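Local coordinates for protein flavodoxin (Streptococcus pneumoniae, PDB 5LJI) that probably serves as a low-potential electron donor to redox enzymes, carrying the electrons on a bound flavin mononucleotide, at residues Ala2-Val7 and Leu29-Asp34; Asp36-Val41 and Pro65-Asp70; Met69-Asp74 and Asp103-Val108; Leu78-Lys83 and Val110-Glu115. All coordinates share one frame; numbering follows the deposited sequence.

Interaction 1. Residues Ala2-Val7 and Leu29-Asp34. With CA (calcium ion), chain D.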
loop_
_atom_site.group_PDB
_atom_site.type_symbol
_atom_site.label_atom_id
_atom_site.label_comp_id
_atom_site.label_asym_id
_atom_site.label_seq_id
_atom_site.Cartn_x
_atom_site.Cartn_y
_atom_site.Cartn_z
ATOM N N ALA A 2 8.797 7.529 -14.407
ATOM C CA ALA A 2 7.756 6.639 -13.832
ATOM C C ALA A 2 7.077 7.262 -12.618
ATOM O O ALA A 2 7.725 7.931 -11.788
ATOM C CB ALA A 2 8.353 5.285 -13.470
ATOM N N LEU A 3 5.771 7.023 -12.514
ATOM C CA LEU A 3 4.950 7.612 -11.466
ATOM C C LEU A 3 4.385 6.502 -10.597
ATOM O O LEU A 3 3.769 5.564 -11.111
ATOM C CB LEU A 3 3.765 8.406 -12.066
ATOM C CG LEU A 3 2.753 9.050 -11.070
ATOM C CD1 LEU A 3 3.346 10.038 -10.076
ATOM C CD2 LEU A 3 1.690 9.747 -11.877
ATOM N N ALA A 4 4.606 6.616 -9.299
ATOM C CA ALA A 4 3.978 5.729 -8.305
ATOM C C ALA A 4 2.942 6.529 -7.518
ATOM O O ALA A 4 3.188 7.671 -7.149
ATOM C CB ALA A 4 5.001 5.138 -7.370
ATOM N N LYS A 5 1.762 5.938 -7.367
ATOM C CA LYS A 5 0.726 6.456 -6.495
ATOM C C LYS A 5 0.577 5.538 -5.283
ATOM O O LYS A 5 0.529 4.330 -5.417
ATOM C CB LYS A 5 -0.581 6.572 -7.282
ATOM C CG LYS A 5 -0.519 7.759 -8.269
ATOM C CD LYS A 5 -1.688 7.729 -9.265
ATOM C CE LYS A 5 -1.775 9.028 -10.060
ATOM N NZ LYS A 5 -2.557 9.997 -9.227
ATOM N N ILE A 6 0.596 6.169 -4.123
ATOM C CA ILE A 6 0.456 5.585 -2.853
ATOM C C ILE A 6 -0.777 6.198 -2.214
ATOM O O ILE A 6 -0.896 7.414 -2.061
ATOM C CB ILE A 6 1.659 5.900 -1.935
ATOM C CG1 ILE A 6 2.950 5.336 -2.567
ATOM C CG2 ILE A 6 1.424 5.394 -0.513
ATOM C CD1 ILE A 6 4.215 5.802 -1.921
ATOM N N VAL A 7 -1.662 5.318 -1.791
ATOM C CA VAL A 7 -2.847 5.654 -1.048
ATOM C C VAL A 7 -2.863 4.991 0.331
ATOM O O VAL A 7 -2.698 3.785 0.442
ATOM C CB VAL A 7 -4.115 5.262 -1.877
ATOM C CG1 VAL A 7 -5.359 5.612 -1.072
ATOM C CG2 VAL A 7 -4.171 5.977 -3.238
ATOM N N LEU A 29 15.025 7.440 -5.356
ATOM C CA LEU A 29 15.366 6.596 -6.500
ATOM C C LEU A 29 14.954 7.132 -7.850
ATOM O O LEU A 29 15.078 6.435 -8.850
ATOM C CB LEU A 29 14.737 5.219 -6.312
ATOM C CG LEU A 29 15.272 4.430 -5.139
ATOM C CD1 LEU A 29 14.346 3.284 -4.824
ATOM C CD2 LEU A 29 16.672 3.907 -5.487
ATOM N N GLY A 30 14.422 8.350 -7.893
ATOM C CA GLY A 30 14.146 9.006 -9.160
ATOM C C GLY A 30 12.750 8.879 -9.747
ATOM O O GLY A 30 12.537 9.257 -10.899
ATOM N N LEU A 31 11.780 8.375 -8.987
ATOM C CA LEU A 31 10.390 8.327 -9.482
ATOM C C LEU A 31 9.640 9.594 -9.115
ATOM O O LEU A 31 9.956 10.236 -8.130
ATOM C CB LEU A 31 9.653 7.110 -8.899
ATOM C CG LEU A 31 10.005 5.775 -9.561
ATOM C CD1 LEU A 31 11.385 5.291 -9.178
ATOM C CD2 LEU A 31 8.965 4.734 -9.178
ATOM N N ASP A 32 8.621 9.921 -9.890
ATOM C CA ASP A 32 7.545 10.807 -9.437
ATOM C C ASP A 32 6.730 10.005 -8.441
ATOM O O ASP A 32 6.429 8.862 -8.729
ATOM C CB ASP A 32 6.577 11.105 -10.566
ATOM C CG ASP A 32 6.712 12.480 -11.131
ATOM O OD1 ASP A 32 7.875 12.923 -11.438
ATOM O OD2 ASP A 32 5.603 13.064 -11.318
ATOM N N VAL A 33 6.358 10.593 -7.309
ATOM C CA VAL A 33 5.425 9.947 -6.442
ATOM C C VAL A 33 4.350 10.903 -5.904
ATOM O O VAL A 33 4.636 12.047 -5.535
ATOM C CB VAL A 33 6.121 9.015 -5.358
ATOM C CG1 VAL A 33 7.605 9.179 -5.267
ATOM C CG2 VAL A 33 5.444 9.048 -3.996
ATOM N N ASP A 34 3.121 10.406 -5.879
ATOM C CA ASP A 34 1.963 11.071 -5.247
ATOM C C ASP A 34 1.526 10.203 -4.021
ATOM O O ASP A 34 1.475 8.978 -4.116
ATOM C CB ASP A 34 0.763 11.218 -6.254
ATOM C CG ASP A 34 -0.319 12.343 -5.809
ATOM O OD1 ASP A 34 0.087 13.243 -4.961
ATOM O OD2 ASP A 34 -1.575 12.306 -6.324
HETATM CA CA CA D . -2.373 13.725 -4.756
#
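L3-K5 and D32-D34 pair as parallel strands, joining strand 3-8 to the outermost strand 32-37 of a five-stranded sheet; with helix 14-28 between them they form a beta-alpha-beta unit. The axes of the short segments 3-7 and 32-34 come within 4.6 Å. Backbone bonding alternates in the parallel manner: A4 N gives its hydrogen to D32 O at 2.9 Å, A4 O takes that of D34 N at 3.0 Å, and I6 N turns to D34 O. L3 and K5 bond the opposite way, to strand 51-57. Before this pairing, G30 adopts the positive phi of a Schellman motif and lets the chain leave helix 14-28.

The two faces suit different residues. Small and branched A4, V33 and I6 lie on the helix-covered face, where CD1 of I6 meets CG2 of V33 at 4.0 Å and both reach A23. The other face carries L3, K5, D32 and D34. With CG of L3 anti to the backbone N (chi1 177°), its CD1 branch swings across the strand to D32 CB, 3.4 Å away, so that leucine's apolar end packs first on the aliphatic root of the aspartate.

Further along, D34 grips the calcium ion with both carboxylate oxygens, the shorter bond being OD2 at 2.3 Å, and D36 supplies the remaining protein ligands. K5 NZ stands 3.8 Å from this same D34 OD2. Two aspartates close together at a sheet edge would repel each other; the shared calcium, helped perhaps by the lysine, probably offsets their charge and keeps both carboxylates ionised.

Interaction 2. Residues Asp36-Val41 and Pro65-Asp70. With CA (calcium ion), chain D.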
loop_
_atom_site.group_PDB
_atom_site.type_symbol
_atom_site.label_atom_id
_atom_site.label_comp_id
_atom_site.label_asym_id
_atom_site.label_seq_id
_atom_site.Cartn_x
_atom_site.Cartn_y
_atom_site.Cartn_z
ATOM N N ASP A 36 -1.543 10.157 -1.044
ATOM C CA ASP A 36 -2.876 10.654 -0.665
ATOM C C ASP A 36 -3.535 9.795 0.389
ATOM O O ASP A 36 -3.409 8.549 0.408
ATOM C CB ASP A 36 -3.813 10.720 -1.903
ATOM C CG ASP A 36 -3.379 11.786 -2.910
ATOM O OD1 ASP A 36 -3.702 12.986 -2.705
ATOM O OD2 ASP A 36 -2.715 11.434 -3.932
ATOM N N GLU A 37 -4.268 10.478 1.244
ATOM C CA GLU A 37 -5.194 9.866 2.187
ATOM C C GLU A 37 -6.378 9.257 1.370
ATOM O O GLU A 37 -6.846 9.905 0.445
ATOM C CB GLU A 37 -5.610 10.959 3.159
ATOM C CG GLU A 37 -7.032 10.824 3.697
ATOM C CD GLU A 37 -7.171 9.646 4.622
ATOM O OE1 GLU A 37 -6.111 9.328 5.207
ATOM O OE2 GLU A 37 -8.298 9.086 4.789
ATOM N N CYS A 38 -6.812 8.017 1.684
ATOM C CA CYS A 38 -7.819 7.280 0.900
ATOM C C CYS A 38 -9.159 7.994 0.682
ATOM O O CYS A 38 -9.872 7.673 -0.257
ATOM C CB CYS A 38 -8.119 5.884 1.500
ATOM S SG CYS A 38 -8.767 5.858 3.207
ATOM N N THR A 39 -9.488 8.927 1.568
ATOM C CA THR A 39 -10.749 9.676 1.519
ATOM C C THR A 39 -10.722 10.785 0.491
ATOM O O THR A 39 -11.752 11.326 0.141
ATOM C CB THR A 39 -10.972 10.280 2.923
ATOM O OG1 THR A 39 -11.699 9.329 3.709
ATOM C CG2 THR A 39 -11.664 11.637 2.930
ATOM N N THR A 40 -9.535 11.149 0.031
ATOM C CA THR A 40 -9.350 12.349 -0.770
ATOM C C THR A 40 -9.180 12.051 -2.247
ATOM O O THR A 40 -8.931 12.957 -3.036
ATOM C CB THR A 40 -8.101 13.121 -0.297
ATOM O OG1 THR A 40 -6.899 12.331 -0.525
ATOM C CG2 THR A 40 -8.228 13.488 1.187
ATOM N N VAL A 41 -9.308 10.794 -2.637
ATOM C CA VAL A 41 -8.803 10.377 -3.928
ATOM C C VAL A 41 -9.662 9.209 -4.447
ATOM O O VAL A 41 -10.205 8.490 -3.666
ATOM C CB VAL A 41 -7.307 9.993 -3.706
ATOM C CG1 VAL A 41 -7.002 8.529 -4.018
ATOM C CG2 VAL A 41 -6.352 10.969 -4.401
ATOM N N PRO A 65 -10.057 -0.720 7.503
ATOM C CA PRO A 65 -10.548 0.489 8.134
ATOM C C PRO A 65 -11.852 1.019 7.441
ATOM O O PRO A 65 -11.939 1.035 6.216
ATOM C CB PRO A 65 -9.384 1.458 7.933
ATOM C CG PRO A 65 -8.166 0.570 7.763
ATOM C CD PRO A 65 -8.714 -0.537 6.924
ATOM N N ASP A 66 -12.824 1.451 8.235
ATOM C CA ASP A 66 -14.096 2.101 7.789
ATOM C C ASP A 66 -13.900 3.048 6.620
ATOM O O ASP A 66 -14.569 2.938 5.563
ATOM C CB ASP A 66 -14.668 2.894 9.007
ATOM C CG ASP A 66 -16.127 3.371 8.828
ATOM O OD1 ASP A 66 -16.738 3.141 7.755
ATOM O OD2 ASP A 66 -16.670 3.991 9.801
ATOM N N GLU A 67 -12.958 3.972 6.804
ATOM C CA GLU A 67 -12.647 4.986 5.811
ATOM C C GLU A 67 -12.047 4.429 4.493
ATOM O O GLU A 67 -11.961 5.179 3.533
ATOM C CB GLU A 67 -11.729 6.068 6.403
ATOM C CG GLU A 67 -10.273 5.660 6.618
ATOM C CD GLU A 67 -10.018 5.077 8.008
ATOM O OE1 GLU A 67 -10.946 4.491 8.631
ATOM O OE2 GLU A 67 -8.876 5.162 8.469
HETATM N N MSE A 68 -11.649 3.145 4.460
HETATM C CA MSE A 68 -10.901 2.544 3.324
HETATM C C MSE A 68 -11.878 1.788 2.477
HETATM O O MSE A 68 -11.552 1.375 1.383
HETATM C CB MSE A 68 -9.871 1.489 3.773
HETATM C CG MSE A 68 -8.365 1.720 3.576
HETATM SE SE MSE A 68 -7.961 2.531 1.805
HETATM C CE MSE A 68 -6.023 2.641 2.153
HETATM N N MSE A 69 -13.094 1.614 2.988
HETATM C CA MSE A 69 -14.108 0.696 2.429
HETATM C C MSE A 69 -14.519 1.061 1.052
HETATM O O MSE A 69 -14.562 0.208 0.169
HETATM C CB MSE A 69 -15.373 0.636 3.318
HETATM C CG MSE A 69 -16.302 -0.584 3.083
HETATM SE SE MSE A 69 -18.023 -0.470 4.116
HETATM C CE MSE A 69 -17.031 -0.722 5.811
ATOM N N ASP A 70 -14.854 2.333 0.860
ATOM C CA ASP A 70 -15.213 2.827 -0.425
ATOM C C ASP A 70 -14.107 2.579 -1.435
ATOM O O ASP A 70 -14.359 2.184 -2.582
ATOM C CB ASP A 70 -15.431 4.323 -0.315
ATOM C CG ASP A 70 -16.731 4.718 -0.865
ATOM O OD1 ASP A 70 -16.850 4.635 -2.135
ATOM O OD2 ASP A 70 -17.638 5.006 0.005
HETATM CA CA CA D . -2.373 13.725 -4.756
#
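E67 is where the loop 65-70 first meets 36-41, two residues after P65, whose carbonyl oxygen accepts from M68 N in a turn. The CG of E67 lies between its own backbone N and carbonyl carbon (chi1 74°), which lays this methylene against C38 SG at 3.7 Å. The carbonyl oxygen of E67 also faces that sulfur, 3.3 Å away. A bend at chi2 turns the carboxylate away from the cysteine, and OE2 is hydrogen-bonded to the hydroxyl of Y57. Glutamate suits this spot by pairing a slim apolar stem with a polar end. OE2 of E37 lies 5.4 Å from OE2 of E67, like charges not in contact; the Y57 bond and a weak one from T39 N to E37 OE2 may ease the repulsion.

In this flavodoxin fold the contact bridges two loops at the C-terminal ends of parallel strands, the side on which FMN binds; the E67 side chain is about 7 Å from the cofactor. The partner loop leaves strand 32-37 just after E37, next to D36, a bidentate calcium ligand, and is tightened by T40, whose OG1 reaches a lone pair of E37 O at 2.6 Å.

M68, present as selenomethionine, follows. Its CB points away from 36-41, yet a bend at chi2 brings the long chain back, setting SE 3.4 Å from C38 CB. The same selenium packs against the F105 ring.

Interaction 3. Residues Met69-Asp74 and Asp103-Val108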
loop_
_atom_site.group_PDB
_atom_site.type_symbol
_atom_site.label_atom_id
_atom_site.label_comp_id
_atom_site.label_asym_id
_atom_site.label_seq_id
_atom_site.Cartn_x
_atom_site.Cartn_y
_atom_site.Cartn_z
HETATM N N MSE A 69 -13.094 1.614 2.988
HETATM C CA MSE A 69 -14.108 0.696 2.429
HETATM C C MSE A 69 -14.519 1.061 1.052
HETATM O O MSE A 69 -14.562 0.208 0.169
HETATM C CB MSE A 69 -15.373 0.636 3.318
HETATM C CG MSE A 69 -16.302 -0.584 3.083
HETATM SE SE MSE A 69 -18.023 -0.470 4.116
HETATM C CE MSE A 69 -17.031 -0.722 5.811
ATOM N N ASP A 70 -14.854 2.333 0.860
ATOM C CA ASP A 70 -15.213 2.827 -0.425
ATOM C C ASP A 70 -14.107 2.579 -1.435
ATOM O O ASP A 70 -14.359 2.184 -2.582
ATOM C CB ASP A 70 -15.431 4.323 -0.315
ATOM C CG ASP A 70 -16.731 4.718 -0.865
ATOM O OD1 ASP A 70 -16.850 4.635 -2.135
ATOM O OD2 ASP A 70 -17.638 5.006 0.005
ATOM N N PHE A 71 -12.887 2.894 -1.008
ATOM C CA PHE A 71 -11.747 2.861 -1.910
ATOM C C PHE A 71 -11.513 1.409 -2.353
ATOM O O PHE A 71 -11.303 1.158 -3.538
ATOM C CB PHE A 71 -10.514 3.454 -1.209
ATOM C CG PHE A 71 -9.318 3.542 -2.075
ATOM C CD1 PHE A 71 -8.447 2.481 -2.164
ATOM C CD2 PHE A 71 -9.079 4.681 -2.832
ATOM C CE1 PHE A 71 -7.317 2.555 -2.978
ATOM C CE2 PHE A 71 -7.977 4.764 -3.647
ATOM C CZ PHE A 71 -7.079 3.694 -3.731
ATOM N N TYR A 72 -11.610 0.485 -1.386
ATOM C CA TYR A 72 -11.421 -0.964 -1.628
ATOM C C TYR A 72 -12.399 -1.461 -2.676
ATOM O O TYR A 72 -12.013 -2.133 -3.658
ATOM C CB TYR A 72 -11.630 -1.719 -0.349
ATOM C CG TYR A 72 -11.445 -3.233 -0.342
ATOM C CD1 TYR A 72 -10.190 -3.778 -0.083
ATOM C CD2 TYR A 72 -12.522 -4.109 -0.454
ATOM C CE1 TYR A 72 -9.976 -5.132 0.003
ATOM C CE2 TYR A 72 -12.316 -5.488 -0.374
ATOM C CZ TYR A 72 -11.013 -5.993 -0.127
ATOM O OH TYR A 72 -10.709 -7.360 -0.010
ATOM N N GLU A 73 -13.643 -1.035 -2.502
ATOM C CA GLU A 73 -14.725 -1.494 -3.375
ATOM C C GLU A 73 -14.515 -0.948 -4.750
ATOM O O GLU A 73 -14.619 -1.680 -5.702
ATOM C CB GLU A 73 -16.069 -1.046 -2.845
ATOM C CG GLU A 73 -16.515 -1.771 -1.604
ATOM C CD GLU A 73 -17.971 -1.347 -1.269
ATOM O OE1 GLU A 73 -18.263 -0.114 -1.156
ATOM O OE2 GLU A 73 -18.845 -2.223 -1.174
ATOM N N ASP A 74 -14.118 0.337 -4.854
ATOM C CA ASP A 74 -13.844 0.913 -6.142
ATOM C C ASP A 74 -12.589 0.277 -6.787
ATOM O O ASP A 74 -12.560 0.059 -7.974
ATOM C CB ASP A 74 -13.627 2.402 -6.020
ATOM C CG ASP A 74 -14.869 3.175 -5.532
ATOM O OD1 ASP A 74 -15.973 2.625 -5.300
ATOM O OD2 ASP A 74 -14.703 4.384 -5.359
ATOM N N ASP A 103 -3.267 -8.509 3.265
ATOM C CA ASP A 103 -3.683 -9.655 2.452
ATOM C C ASP A 103 -4.984 -9.410 1.671
ATOM O O ASP A 103 -5.140 -9.848 0.513
ATOM C CB ASP A 103 -3.927 -10.873 3.345
ATOM C CG ASP A 103 -2.683 -11.357 4.041
ATOM O OD1 ASP A 103 -1.526 -11.035 3.670
ATOM O OD2 ASP A 103 -2.875 -12.075 5.022
ATOM N N ASP A 104 -5.935 -8.727 2.280
ATOM C CA ASP A 104 -7.150 -8.407 1.558
ATOM C C ASP A 104 -6.842 -7.551 0.347
ATOM O O ASP A 104 -7.324 -7.828 -0.766
ATOM C CB ASP A 104 -8.163 -7.704 2.446
ATOM C CG ASP A 104 -8.562 -8.539 3.643
ATOM O OD1 ASP A 104 -8.485 -9.764 3.546
ATOM O OD2 ASP A 104 -8.966 -7.994 4.701
ATOM N N PHE A 105 -6.064 -6.483 0.526
ATOM C CA PHE A 105 -5.761 -5.592 -0.622
ATOM C C PHE A 105 -4.938 -6.316 -1.680
ATOM O O PHE A 105 -5.005 -6.008 -2.871
ATOM C CB PHE A 105 -5.033 -4.290 -0.197
ATOM C CG PHE A 105 -5.966 -3.146 0.055
ATOM C CD1 PHE A 105 -6.496 -2.408 -1.018
ATOM C CD2 PHE A 105 -6.333 -2.818 1.310
ATOM C CE1 PHE A 105 -7.403 -1.371 -0.820
ATOM C CE2 PHE A 105 -7.248 -1.760 1.536
ATOM C CZ PHE A 105 -7.798 -1.053 0.472
ATOM N N ASP A 106 -4.122 -7.231 -1.225
ATOM C CA ASP A 106 -3.254 -8.000 -2.102
ATOM C C ASP A 106 -4.121 -8.794 -3.096
ATOM O O ASP A 106 -3.923 -8.724 -4.302
ATOM C CB ASP A 106 -2.436 -8.930 -1.213
ATOM C CG ASP A 106 -1.277 -9.542 -1.908
ATOM O OD1 ASP A 106 -1.363 -9.864 -3.122
ATOM O OD2 ASP A 106 -0.262 -9.713 -1.216
ATOM N N ARG A 107 -5.101 -9.512 -2.573
ATOM C CA ARG A 107 -5.966 -10.324 -3.406
ATOM C C ARG A 107 -6.918 -9.483 -4.253
ATOM O O ARG A 107 -7.227 -9.842 -5.381
ATOM C CB ARG A 107 -6.725 -11.380 -2.576
ATOM C CG ARG A 107 -7.774 -10.836 -1.633
ATOM C CD ARG A 107 -8.888 -11.839 -1.374
ATOM N NE ARG A 107 -9.886 -11.255 -0.484
ATOM C CZ ARG A 107 -9.894 -11.401 0.838
ATOM N NH1 ARG A 107 -8.970 -12.137 1.441
ATOM N NH2 ARG A 107 -10.838 -10.802 1.558
ATOM N N VAL A 108 -7.358 -8.330 -3.771
ATOM C CA VAL A 108 -8.055 -7.450 -4.699
ATOM C C VAL A 108 -7.134 -6.937 -5.835
ATOM O O VAL A 108 -7.503 -6.941 -6.995
ATOM C CB VAL A 108 -8.710 -6.272 -3.995
ATOM C CG1 VAL A 108 -9.289 -5.343 -5.047
ATOM C CG2 VAL A 108 -9.802 -6.764 -3.064
#
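Y72 pushes like a knob into a hole formed by D104, F105, R107 and V108, locking helix 69-75 to helix 100-111 on one face of the flavodoxin sheet. The short axes are 11.0 Å apart and diverge by only 27°, as expected for neighbouring helices of a doubly wound alpha/beta fold. That spacing is wide, and a long flat tyrosine suits it: chi1 of -178° aims the ring away from its own backbone N, and it extends straight from its own helix to the other.

F105 receives the near end of this ring. The two aromatics make a T-shaped stack, centroids 5.1 Å apart and planes at 88°, with the edge of Y72 directed at the face of F105. The CD1 atom of Y72 stands over the centre of the phenylalanine ring, where its weakly positive C-H meets the pi cloud. F71, one residue earlier, takes F105 CE1 near the plane of its own ring, at 4.2 Å from its CD1; beneath them, F71 and F105 both rest on V54 of the sheet, so purely apolar rings suit the buried side.

At the far end the hydroxyl lies by the backbone of the second helix. Y72 OH is 3.5 Å from D104 O, a weak and unsettled bond to a carbonyl that also accepts from V108 N within the helix. R107 flanks the phenol and is held by its own helix, NH1 bridging to D104 OD1 at 3.2 Å. V108, compact and branched, turns CG2 toward the phenol end, 3.3 Å from Y72 CZ and 3.2 Å from Y72 OH.

Interaction 4. Residues Leu78-Lys83 and Val110-Glu115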
loop_
_atom_site.group_PDB
_atom_site.type_symbol
_atom_site.label_atom_id
_atom_site.label_comp_id
_atom_site.label_asym_id
_atom_site.label_seq_id
_atom_site.Cartn_x
_atom_site.Cartn_y
_atom_site.Cartn_z
ATOM N N LEU A 78 -11.614 -2.063 -11.109
ATOM C CA LEU A 78 -10.722 -1.572 -12.137
ATOM C C LEU A 78 -9.970 -2.658 -12.867
ATOM O O LEU A 78 -9.749 -3.751 -12.354
ATOM C CB LEU A 78 -9.648 -0.672 -11.512
ATOM C CG LEU A 78 -10.074 0.599 -10.783
ATOM C CD1 LEU A 78 -8.841 1.171 -10.091
ATOM C CD2 LEU A 78 -10.718 1.608 -11.732
ATOM N N ASN A 79 -9.509 -2.295 -14.064
ATOM C CA ASN A 79 -8.563 -3.117 -14.773
ATOM C C ASN A 79 -7.255 -2.392 -14.726
ATOM O O ASN A 79 -7.115 -1.270 -15.219
ATOM C CB ASN A 79 -8.934 -3.368 -16.236
ATOM C CG ASN A 79 -7.702 -3.746 -17.059
ATOM O OD1 ASN A 79 -6.933 -4.632 -16.720
ATOM N ND2 ASN A 79 -7.480 -2.999 -18.106
ATOM N N LEU A 80 -6.285 -3.055 -14.119
ATOM C CA LEU A 80 -4.961 -2.472 -13.929
ATOM C C LEU A 80 -3.900 -3.383 -14.551
ATOM O O LEU A 80 -2.748 -3.346 -14.137
ATOM C CB LEU A 80 -4.733 -2.286 -12.411
ATOM C CG LEU A 80 -5.083 -0.969 -11.696
ATOM C CD1 LEU A 80 -5.986 0.013 -12.409
ATOM C CD2 LEU A 80 -5.619 -1.297 -10.324
ATOM N N ASN A 81 -4.270 -4.197 -15.541
ATOM C CA ASN A 81 -3.238 -4.912 -16.350
ATOM C C ASN A 81 -2.232 -3.974 -16.906
ATOM O O ASN A 81 -2.574 -2.879 -17.254
ATOM C CB ASN A 81 -3.847 -5.680 -17.504
ATOM C CG ASN A 81 -4.144 -7.099 -17.126
ATOM O OD1 ASN A 81 -3.226 -7.885 -16.839
ATOM N ND2 ASN A 81 -5.413 -7.431 -17.075
ATOM N N GLY A 82 -0.973 -4.379 -16.913
ATOM C CA GLY A 82 0.132 -3.451 -17.216
ATOM C C GLY A 82 0.629 -2.530 -16.088
ATOM O O GLY A 82 1.635 -1.864 -16.252
ATOM N N LYS A 83 -0.088 -2.433 -14.964
ATOM C CA LYS A 83 0.445 -1.734 -13.782
ATOM C C LYS A 83 1.135 -2.741 -12.871
ATOM O O LYS A 83 0.815 -3.929 -12.923
ATOM C CB LYS A 83 -0.653 -1.047 -12.945
ATOM C CG LYS A 83 -1.712 -0.282 -13.707
ATOM C CD LYS A 83 -1.149 0.776 -14.606
ATOM C CE LYS A 83 -2.290 1.601 -15.196
ATOM N NZ LYS A 83 -1.766 2.770 -15.931
ATOM N N VAL A 110 -4.716 -8.408 -7.237
ATOM C CA VAL A 110 -4.496 -9.498 -8.161
ATOM C C VAL A 110 -5.690 -9.598 -9.138
ATOM O O VAL A 110 -5.511 -9.761 -10.348
ATOM C CB VAL A 110 -4.323 -10.836 -7.401
ATOM C CG1 VAL A 110 -4.280 -11.981 -8.403
ATOM C CG2 VAL A 110 -3.024 -10.833 -6.589
ATOM N N SER A 111 -6.890 -9.474 -8.586
ATOM C CA SER A 111 -8.148 -9.410 -9.373
ATOM C C SER A 111 -8.146 -8.412 -10.473
ATOM O O SER A 111 -8.824 -8.625 -11.451
ATOM C CB SER A 111 -9.334 -8.996 -8.525
ATOM O OG SER A 111 -9.547 -9.985 -7.591
ATOM N N THR A 112 -7.493 -7.281 -10.263
ATOM C CA THR A 112 -7.513 -6.190 -11.237
ATOM C C THR A 112 -6.599 -6.491 -12.435
ATOM O O THR A 112 -6.594 -5.740 -13.402
ATOM C CB THR A 112 -7.025 -4.854 -10.592
ATOM O OG1 THR A 112 -5.652 -4.969 -10.220
ATOM C CG2 THR A 112 -7.831 -4.497 -9.327
ATOM N N GLY A 113 -5.743 -7.515 -12.336
ATOM C CA GLY A 113 -4.797 -7.819 -13.436
ATOM C C GLY A 113 -3.435 -7.218 -13.208
ATOM O O GLY A 113 -2.497 -7.488 -13.961
ATOM N N ALA A 114 -3.306 -6.370 -12.190
ATOM C CA ALA A 114 -2.001 -5.819 -11.846
ATOM C C ALA A 114 -1.004 -6.884 -11.429
ATOM O O ALA A 114 -1.381 -7.887 -10.854
ATOM C CB ALA A 114 -2.104 -4.806 -10.734
ATOM N N GLU A 115 0.272 -6.611 -11.702
ATOM C CA GLU A 115 1.357 -7.523 -11.396
ATOM C C GLU A 115 2.007 -7.036 -10.106
ATOM O O GLU A 115 2.455 -5.886 -10.006
ATOM C CB GLU A 115 2.444 -7.632 -12.536
ATOM C CG GLU A 115 2.366 -6.653 -13.729
ATOM C CD GLU A 115 1.140 -6.871 -14.656
ATOM O OE1 GLU A 115 0.656 -5.899 -15.306
ATOM O OE2 GLU A 115 0.622 -8.010 -14.727
#
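L80 N and T112 O make the first bond joining these two loops, 2.8 Å long and nearly straight at 170°. The last is E115 N to K83 O, 3.0 Å and straighter still. Between them the polar groups are satisfied largely within each loop. N79 offers OD1 to N81 twice: to N81 N at 2.9 Å, an Asx turn, and to N81 ND2 at 3.2 Å, the two donors arriving from opposite faces of the carboxamide. Asparagine suits both positions, as acceptor in one and donor in the other. L80 O takes K83 N at 2.9 Å in a type II beta turn, with G82 at the positive phi such a turn needs. G82 N in turn has a short but bent, weak bond to E115 OE1 at 2.7 Å.

On the other loop, T112 OG1 gives to F109 O and takes only a weak bond from A114 N, while its carbon side rests on L80 CD2. Glycine at 113 takes up positive phi where the helix ends and leaves room for the N81 amide beside its CA. K83 sends its ammonium away to the carbonyls of L47 and A49.

These are the loops that lead into strands 84-91 and 115-124, and the E115-K83 bond begins their parallel pairing, as the alpha-to-beta connections of a doubly wound, flavodoxin-like sheet do at the N-terminal ends of its strands.

From the N terminus, interaction 1 closes the first beta-alpha-beta unit, bringing strand 32-37 beside strand 3-8 by way of helix 14-28. Interaction 2 then opens on that same strand's end and closes a loop through strand 51-57; the two meet through what is probably a hydrogen bond from D36 N to I6 O and share the calcium ion. M69 and D70 belong to both interactions 2 and 3, so the chain passes directly from one to the next. Interactions 3 and 4 cross: 78-83 falls inside the loop closed by interaction 3, while 110-115 lies beyond it. Interaction 3 ties the two helices together, interaction 4 the connections after them, which lead into strands 84-91 and 115-124.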